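Long-range contacts in EmGH1 (PDB 5Z87), which probably hydrolyses beta-glucosides such as cellobiose and gentiobiose, as a family 3 glycoside hydrolase: residues R46-L50 and F381-D387; M59-L63 and V369-A373; E130-G134 and P144-A148; M157-V161 and L408-M412. Residue numbers count along the deposited sequence, not the author numbering.

Interaction 1 (R46-L50 and F381-D387)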
loop_
_atom_site.group_PDB
_atom_site.type_symbol
_atom_site.label_atom_id
_atom_site.label_comp_id
_atom_site.label_asym_id
_atom_site.label_seq_id
_atom_site.Cartn_x
_atom_site.Cartn_y
_atom_site.Cartn_z
ATOM N N ARG A 46 -17.788 -12.600 41.683
ATOM C CA ARG A 46 -18.194 -11.395 42.399
ATOM C C ARG A 46 -18.914 -10.428 41.475
ATOM O O ARG A 46 -19.863 -9.754 41.894
ATOM C CB ARG A 46 -16.989 -10.725 43.065
ATOM C CG ARG A 46 -16.323 -11.604 44.120
ATOM C CD ARG A 46 -15.043 -10.988 44.658
ATOM N NE ARG A 46 -15.328 -9.766 45.401
ATOM C CZ ARG A 46 -14.402 -8.992 45.956
ATOM N NH1 ARG A 46 -13.116 -9.304 45.851
ATOM N NH2 ARG A 46 -14.767 -7.896 46.610
ATOM N N ALA A 47 -18.501 -10.359 40.203
ATOM C CA ALA A 47 -19.142 -9.420 39.274
ATOM C C ALA A 47 -20.565 -9.852 38.938
ATOM O O ALA A 47 -21.475 -9.018 38.875
ATOM C CB ALA A 47 -18.317 -9.277 37.989
ATOM N N ALA A 48 -20.780 -11.147 38.709
ATOM C CA ALA A 48 -22.141 -11.625 38.478
ATOM C C ALA A 48 -23.031 -11.348 39.687
ATOM O O ALA A 48 -24.152 -10.847 39.547
ATOM C CB ALA A 48 -22.126 -13.118 38.147
ATOM N N ALA A 49 -22.543 -11.667 40.888
ATOM C CA ALA A 49 -23.350 -11.440 42.085
ATOM C C ALA A 49 -23.721 -9.967 42.227
ATOM O O ALA A 49 -24.859 -9.632 42.582
ATOM C CB ALA A 49 -22.605 -11.942 43.322
ATOM N N LEU A 50 -22.783 -9.068 41.927
ATOM C CA LEU A 50 -23.073 -7.645 42.043
ATOM C C LEU A 50 -24.042 -7.196 40.965
ATOM O O LEU A 50 -24.962 -6.405 41.231
ATOM C CB LEU A 50 -21.777 -6.841 41.968
ATOM C CG LEU A 50 -21.917 -5.316 41.965
ATOM C CD1 LEU A 50 -22.659 -4.849 43.210
ATOM C CD2 LEU A 50 -20.547 -4.624 41.845
ATOM N N PHE A 381 -13.069 -5.860 40.060
ATOM C CA PHE A 381 -12.762 -6.782 41.148
ATOM C C PHE A 381 -11.341 -7.319 41.019
ATOM O O PHE A 381 -10.556 -7.265 41.975
ATOM C CB PHE A 381 -13.794 -7.920 41.182
ATOM C CG PHE A 381 -15.113 -7.527 41.831
ATOM C CD1 PHE A 381 -15.173 -7.215 43.193
ATOM C CD2 PHE A 381 -16.287 -7.471 41.087
ATOM C CE1 PHE A 381 -16.377 -6.837 43.798
ATOM C CE2 PHE A 381 -17.501 -7.104 41.684
ATOM C CZ PHE A 381 -17.545 -6.784 43.043
ATOM N N LYS A 382 -10.975 -7.786 39.816
ATOM C CA LYS A 382 -9.638 -8.329 39.576
ATOM C C LYS A 382 -8.536 -7.316 39.901
ATOM O O LYS A 382 -7.471 -7.688 40.412
ATOM C CB LYS A 382 -9.523 -8.795 38.115
ATOM C CG LYS A 382 -8.158 -9.418 37.770
ATOM C CD LYS A 382 -8.221 -10.375 36.562
ATOM C CE LYS A 382 -6.870 -11.035 36.321
ATOM N NZ LYS A 382 -6.853 -11.967 35.147
ATOM N N CYS A 383 -8.762 -6.035 39.598
ATOM C CA CYS A 383 -7.772 -5.013 39.898
ATOM C C CYS A 383 -7.823 -4.545 41.342
ATOM O O CYS A 383 -7.046 -3.658 41.708
ATOM C CB CYS A 383 -7.946 -3.814 38.962
ATOM S SG CYS A 383 -7.595 -4.264 37.235
ATOM N N GLY A 384 -8.716 -5.103 42.154
ATOM C CA GLY A 384 -8.759 -4.772 43.566
ATOM C C GLY A 384 -9.414 -3.459 43.914
ATOM O O GLY A 384 -9.237 -2.987 45.041
ATOM N N LEU A 385 -10.167 -2.844 42.991
ATOM C CA LEU A 385 -10.741 -1.531 43.287
ATOM C C LEU A 385 -11.642 -1.580 44.511
ATOM O O LEU A 385 -11.761 -0.583 45.229
ATOM C CB LEU A 385 -11.548 -0.980 42.104
ATOM C CG LEU A 385 -10.958 -0.892 40.688
ATOM C CD1 LEU A 385 -11.580 0.276 39.959
ATOM C CD2 LEU A 385 -9.455 -0.780 40.693
ATOM N N PHE A 386 -12.283 -2.722 44.763
ATOM C CA PHE A 386 -13.234 -2.826 45.859
ATOM C C PHE A 386 -12.552 -3.057 47.200
ATOM O O PHE A 386 -13.127 -2.728 48.240
ATOM C CB PHE A 386 -14.226 -3.970 45.601
ATOM C CG PHE A 386 -15.208 -3.707 44.473
ATOM C CD1 PHE A 386 -14.879 -3.997 43.147
ATOM C CD2 PHE A 386 -16.478 -3.221 44.742
ATOM C CE1 PHE A 386 -15.810 -3.798 42.120
ATOM C CE2 PHE A 386 -17.408 -3.008 43.715
ATOM C CZ PHE A 386 -17.071 -3.291 42.405
ATOM N N ASP A 387 -11.333 -3.588 47.193
ATOM C CA ASP A 387 -10.684 -4.104 48.389
ATOM C C ASP A 387 -9.463 -3.295 48.817
ATOM O O ASP A 387 -8.755 -3.719 49.740
ATOM C CB ASP A 387 -10.290 -5.566 48.149
ATOM C CG ASP A 387 -11.444 -6.402 47.584
ATOM O OD1 ASP A 387 -12.593 -6.239 48.058
ATOM O OD2 ASP A 387 -11.202 -7.222 46.669
#
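Helix 43-51, near the N-terminus, packs here against the C-terminal end of helix 366-382, which closes in a Schellman motif. G384, with positive phi, leaves the helix, and its N bonds to F381 O at 2.8 Å. The chain then turns back toward helix 43-51. R46 and F381 bury the most surface, 97 Å² each. R46 CB sits 3.7 Å from the centroid of the F381 ring, almost on the ring normal, a CH-pi contact. Further out, the guanidinium turns one face to the same ring, with R46 CZ 3.4 Å from F381 CD1. L50 is the third large contributor. Its CD2 touches F381 CZ at 3.9 Å and F386 CZ at 3.8 Å, so one methyl meets both rings. R46 NE bonds to Y36 O, which holds the preceding chain against helix 43-51, and R46 NH1 to Y222 OH. D387 completes the contact with a two-pronged salt bridge: R46 NH1 to D387 OD2 is 2.9 Å, and R46 NH2 to D387 OD1 is 3.1 Å.

Interaction 2 (M59-L63 and V369-A373)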
loop_
_atom_site.group_PDB
_atom_site.type_symbol
_atom_site.label_atom_id
_atom_site.label_comp_id
_atom_site.label_asym_id
_atom_site.label_seq_id
_atom_site.Cartn_x
_atom_site.Cartn_y
_atom_site.Cartn_z
ATOM N N MET A 59 -26.076 -0.220 35.902
ATOM C CA MET A 59 -25.180 -0.948 35.014
ATOM C C MET A 59 -24.724 -0.074 33.854
ATOM O O MET A 59 -23.544 -0.092 33.482
ATOM C CB MET A 59 -25.864 -2.203 34.491
ATOM C CG MET A 59 -25.982 -3.284 35.529
ATOM S SD MET A 59 -26.670 -4.790 34.837
ATOM C CE MET A 59 -28.298 -4.202 34.351
ATOM N N ALA A 60 -25.643 0.701 33.277
ATOM C CA ALA A 60 -25.290 1.529 32.134
ATOM C C ALA A 60 -24.221 2.547 32.495
ATOM O O ALA A 60 -23.374 2.877 31.661
ATOM C CB ALA A 60 -26.531 2.225 31.583
ATOM N N ALA A 61 -24.224 3.034 33.729
ATOM C CA ALA A 61 -23.256 4.059 34.104
ATOM C C ALA A 61 -21.829 3.515 34.082
ATOM O O ALA A 61 -20.877 4.272 33.856
ATOM C CB ALA A 61 -23.609 4.621 35.484
ATOM N N GLN A 62 -21.663 2.212 34.309
ATOM C CA GLN A 62 -20.356 1.576 34.235
ATOM C C GLN A 62 -19.796 1.507 32.810
ATOM O O GLN A 62 -18.653 1.075 32.645
ATOM C CB GLN A 62 -20.435 0.165 34.835
ATOM C CG GLN A 62 -20.872 0.138 36.302
ATOM C CD GLN A 62 -19.851 0.783 37.224
ATOM O OE1 GLN A 62 -18.661 0.447 37.196
ATOM N NE2 GLN A 62 -20.307 1.747 38.031
ATOM N N LEU A 63 -20.547 1.921 31.787
ATOM C CA LEU A 63 -20.077 1.830 30.408
ATOM C C LEU A 63 -19.570 3.163 29.869
ATOM O O LEU A 63 -19.259 3.260 28.678
ATOM C CB LEU A 63 -21.185 1.284 29.502
ATOM C CG LEU A 63 -21.915 0.046 30.041
ATOM C CD1 LEU A 63 -22.847 -0.527 29.006
ATOM C CD2 LEU A 63 -20.929 -1.018 30.493
ATOM N N VAL A 369 -26.418 -4.376 27.685
ATOM C CA VAL A 369 -25.919 -3.537 28.766
ATOM C C VAL A 369 -25.339 -4.400 29.874
ATOM O O VAL A 369 -24.255 -4.117 30.397
ATOM C CB VAL A 369 -27.035 -2.616 29.281
ATOM C CG1 VAL A 369 -26.556 -1.842 30.489
ATOM C CG2 VAL A 369 -27.457 -1.657 28.179
ATOM N N ARG A 370 -26.029 -5.491 30.217
ATOM C CA ARG A 370 -25.578 -6.374 31.289
ATOM C C ARG A 370 -24.312 -7.135 30.896
ATOM O O ARG A 370 -23.413 -7.328 31.729
ATOM C CB ARG A 370 -26.716 -7.336 31.664
ATOM C CG ARG A 370 -26.306 -8.627 32.367
ATOM C CD ARG A 370 -25.772 -8.351 33.745
ATOM N NE ARG A 370 -25.265 -9.543 34.435
ATOM C CZ ARG A 370 -25.905 -10.145 35.441
ATOM N NH1 ARG A 370 -27.081 -9.676 35.847
ATOM N NH2 ARG A 370 -25.376 -11.215 36.033
ATOM N N ARG A 371 -24.225 -7.583 29.637
ATOM C CA ARG A 371 -22.997 -8.224 29.167
ATOM C C ARG A 371 -21.802 -7.287 29.322
ATOM O O ARG A 371 -20.754 -7.670 29.858
ATOM C CB ARG A 371 -23.158 -8.667 27.708
ATOM C CG ARG A 371 -21.956 -9.454 27.169
ATOM C CD ARG A 371 -22.124 -9.797 25.681
ATOM N NE ARG A 371 -22.090 -8.616 24.809
ATOM C CZ ARG A 371 -22.025 -8.670 23.479
ATOM N NH1 ARG A 371 -21.984 -9.845 22.852
ATOM N NH2 ARG A 371 -21.999 -7.551 22.772
ATOM N N ALA A 372 -21.960 -6.034 28.902
ATOM C CA ALA A 372 -20.854 -5.090 28.984
ATOM C C ALA A 372 -20.536 -4.732 30.436
ATOM O O ALA A 372 -19.376 -4.815 30.865
ATOM C CB ALA A 372 -21.182 -3.841 28.163
ATOM N N ALA A 373 -21.554 -4.356 31.221
ATOM C CA ALA A 373 -21.294 -3.926 32.597
ATOM C C ALA A 373 -20.688 -5.044 33.438
ATOM O O ALA A 373 -19.899 -4.777 34.352
ATOM C CB ALA A 373 -22.572 -3.401 33.247
#
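Apolar packing makes up most of this contact. M59 and A373 are the closest pair by backbone, with CA atoms 5.5 Å apart. M59 CB lies 3.7 Å from A373 CB, and M59 O is 3.5 Å from the same methyl. The small alanine allows this close approach. V369, one turn earlier, presents CG1 to M59 CB at 4.1 Å and to A60 CB at 4.2 Å. L63 packs on the same turn of the helix. Its CD2 is 3.7 Å from A372 CB and 4.0 Å from A373 CB, while its CD1 reaches V369 CG1 at 4.2 Å. The contact joins segment 59-63 to helix 366-382. Both lie in the N-terminal domain of the family 3 glycoside hydrolases, which belongs to the TIM-barrel clan. Helix 355-360 adds to the same apolar cluster, with L355 against L63 and V359 against V369.

The polar side chains bring mainly their carbon parts to the interface. M59 SD rests 3.8 Å from R370 CD, a van der Waals contact. The charged end of R370 is bound elsewhere, in a salt bridge with E374 and a hydrogen bond to N52. Q62 CB just reaches A373 CB at 4.5 Å. The end of Q62 leads away, and its OE1 accepts a hydrogen bond from K380 NZ.

Interaction 3 (E130-G134 and P144-A148)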
loop_
_atom_site.group_PDB
_atom_site.type_symbol
_atom_site.label_atom_id
_atom_site.label_comp_id
_atom_site.label_asym_id
_atom_site.label_seq_id
_atom_site.Cartn_x
_atom_site.Cartn_y
_atom_site.Cartn_z
ATOM N N GLU A 130 -1.941 6.817 30.476
ATOM C CA GLU A 130 -1.111 6.313 29.386
ATOM C C GLU A 130 0.232 5.878 29.951
ATOM O O GLU A 130 0.825 6.598 30.755
ATOM C CB GLU A 130 -0.893 7.368 28.299
ATOM C CG GLU A 130 -2.157 7.952 27.735
ATOM C CD GLU A 130 -2.847 7.031 26.737
ATOM O OE1 GLU A 130 -3.928 7.419 26.237
ATOM O OE2 GLU A 130 -2.313 5.935 26.452
ATOM N N CYS A 131 0.702 4.708 29.526
ATOM C CA CYS A 131 1.941 4.103 30.005
ATOM C C CYS A 131 2.775 3.570 28.847
ATOM O O CYS A 131 3.301 2.463 28.907
ATOM C CB CYS A 131 1.648 2.968 30.978
ATOM S SG CYS A 131 0.913 3.519 32.546
ATOM N N LEU A 132 2.918 4.356 27.776
ATOM C CA LEU A 132 3.584 3.866 26.567
ATOM C C LEU A 132 5.039 3.496 26.838
ATOM O O LEU A 132 5.504 2.423 26.444
ATOM C CB LEU A 132 3.509 4.924 25.462
ATOM C CG LEU A 132 4.120 4.577 24.100
ATOM C CD1 LEU A 132 3.462 3.365 23.468
ATOM C CD2 LEU A 132 4.011 5.769 23.180
ATOM N N HIS A 133 5.772 4.381 27.506
ATOM C CA HIS A 133 7.190 4.188 27.798
ATOM C C HIS A 133 7.471 4.768 29.177
ATOM O O HIS A 133 8.406 5.546 29.383
ATOM C CB HIS A 133 8.057 4.833 26.716
ATOM C CG HIS A 133 7.845 6.308 26.585
ATOM N ND1 HIS A 133 8.592 7.231 27.288
ATOM C CD2 HIS A 133 6.940 7.019 25.875
ATOM C CE1 HIS A 133 8.168 8.448 26.997
ATOM N NE2 HIS A 133 7.163 8.348 26.148
ATOM N N GLY A 134 6.644 4.372 30.137
ATOM C CA GLY A 134 6.523 5.030 31.420
ATOM C C GLY A 134 5.185 5.740 31.551
ATOM O O GLY A 134 4.450 5.948 30.586
ATOM N N PRO A 144 13.048 4.889 27.505
ATOM C CA PRO A 144 13.150 5.086 26.053
ATOM C C PRO A 144 11.818 4.749 25.393
ATOM O O PRO A 144 11.054 3.913 25.878
ATOM C CB PRO A 144 14.257 4.113 25.629
ATOM C CG PRO A 144 15.053 3.863 26.868
ATOM C CD PRO A 144 14.057 3.927 27.990
ATOM N N GLN A 145 11.536 5.428 24.290
ATOM C CA GLN A 145 10.311 5.192 23.542
ATOM C C GLN A 145 10.199 3.717 23.145
ATOM O O GLN A 145 11.175 2.962 23.164
ATOM C CB GLN A 145 10.270 6.114 22.321
ATOM C CG GLN A 145 8.991 6.067 21.490
ATOM C CD GLN A 145 7.736 6.359 22.307
ATOM O OE1 GLN A 145 7.320 5.560 23.154
ATOM N NE2 GLN A 145 7.112 7.493 22.030
ATOM N N ALA A 146 8.979 3.298 22.802
ATOM C CA ALA A 146 8.720 1.875 22.577
ATOM C C ALA A 146 9.594 1.303 21.446
ATOM O O ALA A 146 10.201 0.234 21.591
ATOM C CB ALA A 146 7.226 1.667 22.302
ATOM N N MET A 147 9.692 2.011 20.318
ATOM C CA MET A 147 10.532 1.507 19.225
ATOM C C MET A 147 12.006 1.467 19.620
ATOM O O MET A 147 12.724 0.532 19.249
ATOM C CB MET A 147 10.357 2.352 17.964
ATOM C CG MET A 147 11.082 1.752 16.747
ATOM S SD MET A 147 10.345 2.326 15.215
ATOM C CE MET A 147 9.001 1.160 14.982
ATOM N N ALA A 148 12.476 2.466 20.372
ATOM C CA ALA A 148 13.839 2.410 20.901
ATOM C C ALA A 148 14.047 1.153 21.730
ATOM O O ALA A 148 15.011 0.403 21.523
ATOM C CB ALA A 148 14.132 3.656 21.740
#
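The loop after strand 126-129, in the TIM-barrel-like N-terminal domain, folds against the start of helix 146-150. Its first residue, E130, belongs to the ligand pocket. E130 OE1 hydrogen-bonds to Y93 and to the bound DTT, which probably comes from the crystallisation liquor. C131 follows, and its N bonds to S179 OG. L132 is the first residue to meet the second segment. Its CD1 packs on A146 CB at 4.3 Å, and its CD2 lies 3.3 Å from Q145 OE1. H133 has the largest area covered by segment 144-148, 57 Å². Its CB is 3.2 Å from P144 O, and its CD2 is 3.1 Å from Q145 OE1. H133 NE2 bonds outward to G451 O, an acceptor it shares with Q145 NE2. At G134, with phi near 110°, a CB would jam against H133 O. Q145 occupies the N-cap position of helix 146-150. The carboxamide oxygen that L132 and H133 touch is also tied to the helix start: A146 N donates to Q145 OE1 at 2.8 Å.

Interaction 4 (M157-V161 and L408-M412)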
loop_
_atom_site.group_PDB
_atom_site.type_symbol
_atom_site.label_atom_id
_atom_site.label_comp_id
_atom_site.label_asym_id
_atom_site.label_seq_id
_atom_site.Cartn_x
_atom_site.Cartn_y
_atom_site.Cartn_z
ATOM N N MET A 157 14.385 -7.088 30.325
ATOM C CA MET A 157 14.434 -5.726 30.837
ATOM C C MET A 157 13.153 -4.959 30.533
ATOM O O MET A 157 12.786 -4.048 31.290
ATOM C CB MET A 157 15.650 -5.000 30.272
ATOM C CG MET A 157 16.970 -5.512 30.835
ATOM S SD MET A 157 18.383 -4.631 30.136
ATOM C CE MET A 157 17.990 -2.927 30.533
ATOM N N VAL A 158 12.469 -5.309 29.436
ATOM C CA VAL A 158 11.169 -4.709 29.136
ATOM C C VAL A 158 10.193 -4.962 30.281
ATOM O O VAL A 158 9.488 -4.051 30.732
ATOM C CB VAL A 158 10.618 -5.250 27.802
ATOM C CG1 VAL A 158 9.181 -4.809 27.605
ATOM C CG2 VAL A 158 11.484 -4.795 26.633
ATOM N N ARG A 159 10.147 -6.211 30.767
ATOM C CA ARG A 159 9.264 -6.557 31.878
ATOM C C ARG A 159 9.564 -5.705 33.112
ATOM O O ARG A 159 8.643 -5.201 33.768
ATOM C CB ARG A 159 9.399 -8.046 32.199
ATOM C CG ARG A 159 8.370 -8.547 33.196
ATOM C CD ARG A 159 8.838 -9.782 33.957
ATOM N NE ARG A 159 10.030 -9.518 34.771
ATOM C CZ ARG A 159 10.050 -8.812 35.906
ATOM N NH1 ARG A 159 8.934 -8.266 36.398
ATOM N NH2 ARG A 159 11.200 -8.637 36.552
ATOM N N GLN A 160 10.851 -5.512 33.420
ATOM C CA GLN A 160 11.252 -4.659 34.538
ATOM C C GLN A 160 10.823 -3.213 34.325
ATOM O O GLN A 160 10.378 -2.544 35.267
ATOM C CB GLN A 160 12.769 -4.712 34.726
ATOM C CG GLN A 160 13.322 -6.040 35.161
ATOM C CD GLN A 160 14.833 -6.072 35.045
ATOM O OE1 GLN A 160 15.408 -7.057 34.603
ATOM N NE2 GLN A 160 15.482 -4.978 35.429
ATOM N N VAL A 161 10.977 -2.704 33.102
ATOM C CA VAL A 161 10.619 -1.313 32.841
ATOM C C VAL A 161 9.145 -1.080 33.128
ATOM O O VAL A 161 8.758 -0.048 33.702
ATOM C CB VAL A 161 10.975 -0.926 31.397
ATOM C CG1 VAL A 161 10.072 0.220 30.918
ATOM C CG2 VAL A 161 12.430 -0.523 31.324
ATOM N N LEU A 408 17.501 2.121 35.786
ATOM C CA LEU A 408 16.912 1.234 34.793
ATOM C C LEU A 408 16.732 1.955 33.458
ATOM O O LEU A 408 17.079 1.416 32.403
ATOM C CB LEU A 408 15.583 0.680 35.303
ATOM C CG LEU A 408 14.834 -0.256 34.349
ATOM C CD1 LEU A 408 15.709 -1.439 33.957
ATOM C CD2 LEU A 408 13.537 -0.745 34.984
ATOM N N ALA A 409 16.244 3.198 33.490
ATOM C CA ALA A 409 16.085 3.958 32.256
ATOM C C ALA A 409 17.423 4.184 31.553
ATOM O O ALA A 409 17.496 4.169 30.314
ATOM C CB ALA A 409 15.408 5.291 32.553
ATOM N N ARG A 410 18.488 4.409 32.322
ATOM C CA ARG A 410 19.820 4.516 31.735
ATOM C C ARG A 410 20.263 3.191 31.123
ATOM O O ARG A 410 20.710 3.144 29.966
ATOM C CB ARG A 410 20.810 4.983 32.802
ATOM C CG ARG A 410 22.256 4.724 32.480
ATOM C CD ARG A 410 22.895 5.983 31.973
ATOM N NE ARG A 410 23.900 6.514 32.890
ATOM C CZ ARG A 410 25.198 6.569 32.601
ATOM N NH1 ARG A 410 25.631 6.121 31.419
ATOM N NH2 ARG A 410 26.057 7.078 33.480
ATOM N N ARG A 411 20.127 2.093 31.878
ATOM C CA ARG A 411 20.573 0.798 31.371
ATOM C C ARG A 411 19.784 0.366 30.134
ATOM O O ARG A 411 20.342 -0.278 29.232
ATOM C CB ARG A 411 20.470 -0.265 32.467
ATOM C CG ARG A 411 21.700 -0.345 33.370
ATOM C CD ARG A 411 21.845 -1.728 34.012
ATOM N NE ARG A 411 20.575 -2.247 34.536
ATOM C CZ ARG A 411 20.079 -3.461 34.280
ATOM N NH1 ARG A 411 20.749 -4.312 33.501
ATOM N NH2 ARG A 411 18.908 -3.830 34.810
ATOM N N MET A 412 18.493 0.701 30.067
ATOM C CA MET A 412 17.707 0.323 28.898
ATOM C C MET A 412 18.233 1.028 27.651
ATOM O O MET A 412 18.439 0.397 26.608
ATOM C CB MET A 412 16.230 0.636 29.127
ATOM C CG MET A 412 15.303 0.060 28.054
ATOM S SD MET A 412 15.453 -1.735 27.820
ATOM C CE MET A 412 13.929 -2.338 28.490
#
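Segments 157-161 and 408-412 run roughly antiparallel, at 150°, with axes 10.7 Å apart at closest approach. They pack helix 155-171 of the TIM-barrel-like N-terminal domain against helix 403-416, which leads into strand 418-422 of the next sheet. M157 is m,t,p: the last torsion bends the end, and M157 CE lies 3.8 Å from R411 C and 4.4 Å from L408 CD1. M412 is t,p with chi3 near 109°, between wells. Its CE sits against helix 155-171, 3.6 Å from M157 CB, 3.9 Å from V158 CG2 and 3.7 Å from V161 CG2. L408 is also t,p, and places CD2 3.8 Å from V161 CG2 and 3.6 Å from Q160 O. M149 of helix 146-150 touches both V161 and M412. At the edge, R411 (chi1 m) turns a guanidinium face to M157 CE. Q160 (m,t) brings NE2 to 3.7 Å from R411 NH2, near the guanidinium plane, without a hydrogen bond. The join therefore rests on methyl and thioether packing, with polar groups at its margin.

Interactions 1 and 2 share helix 366-382. Helices 43-51 and 56-61, consecutive in the chain, pack on different parts of it. Their centres are 14 Å apart, and A48 O lies 3.7 Å from R370 NH2. Interactions 3 and 4 form a second pair, with centres 11 Å apart. P144 CG touches M412 CG at 4.0 Å, so the residues just before helix 146-150 meet helix 403-416. The pairs do not touch: nearest atoms of interactions 1 and 3 are about 12 Å apart, and the centres of 2 and 4 are 38 Å apart. Segment 130-134 begins with E130 of the DTT pocket, but E130 does not touch segment 144-148. Interactions 1 and 2 lie about 30 Å from the chain's centre.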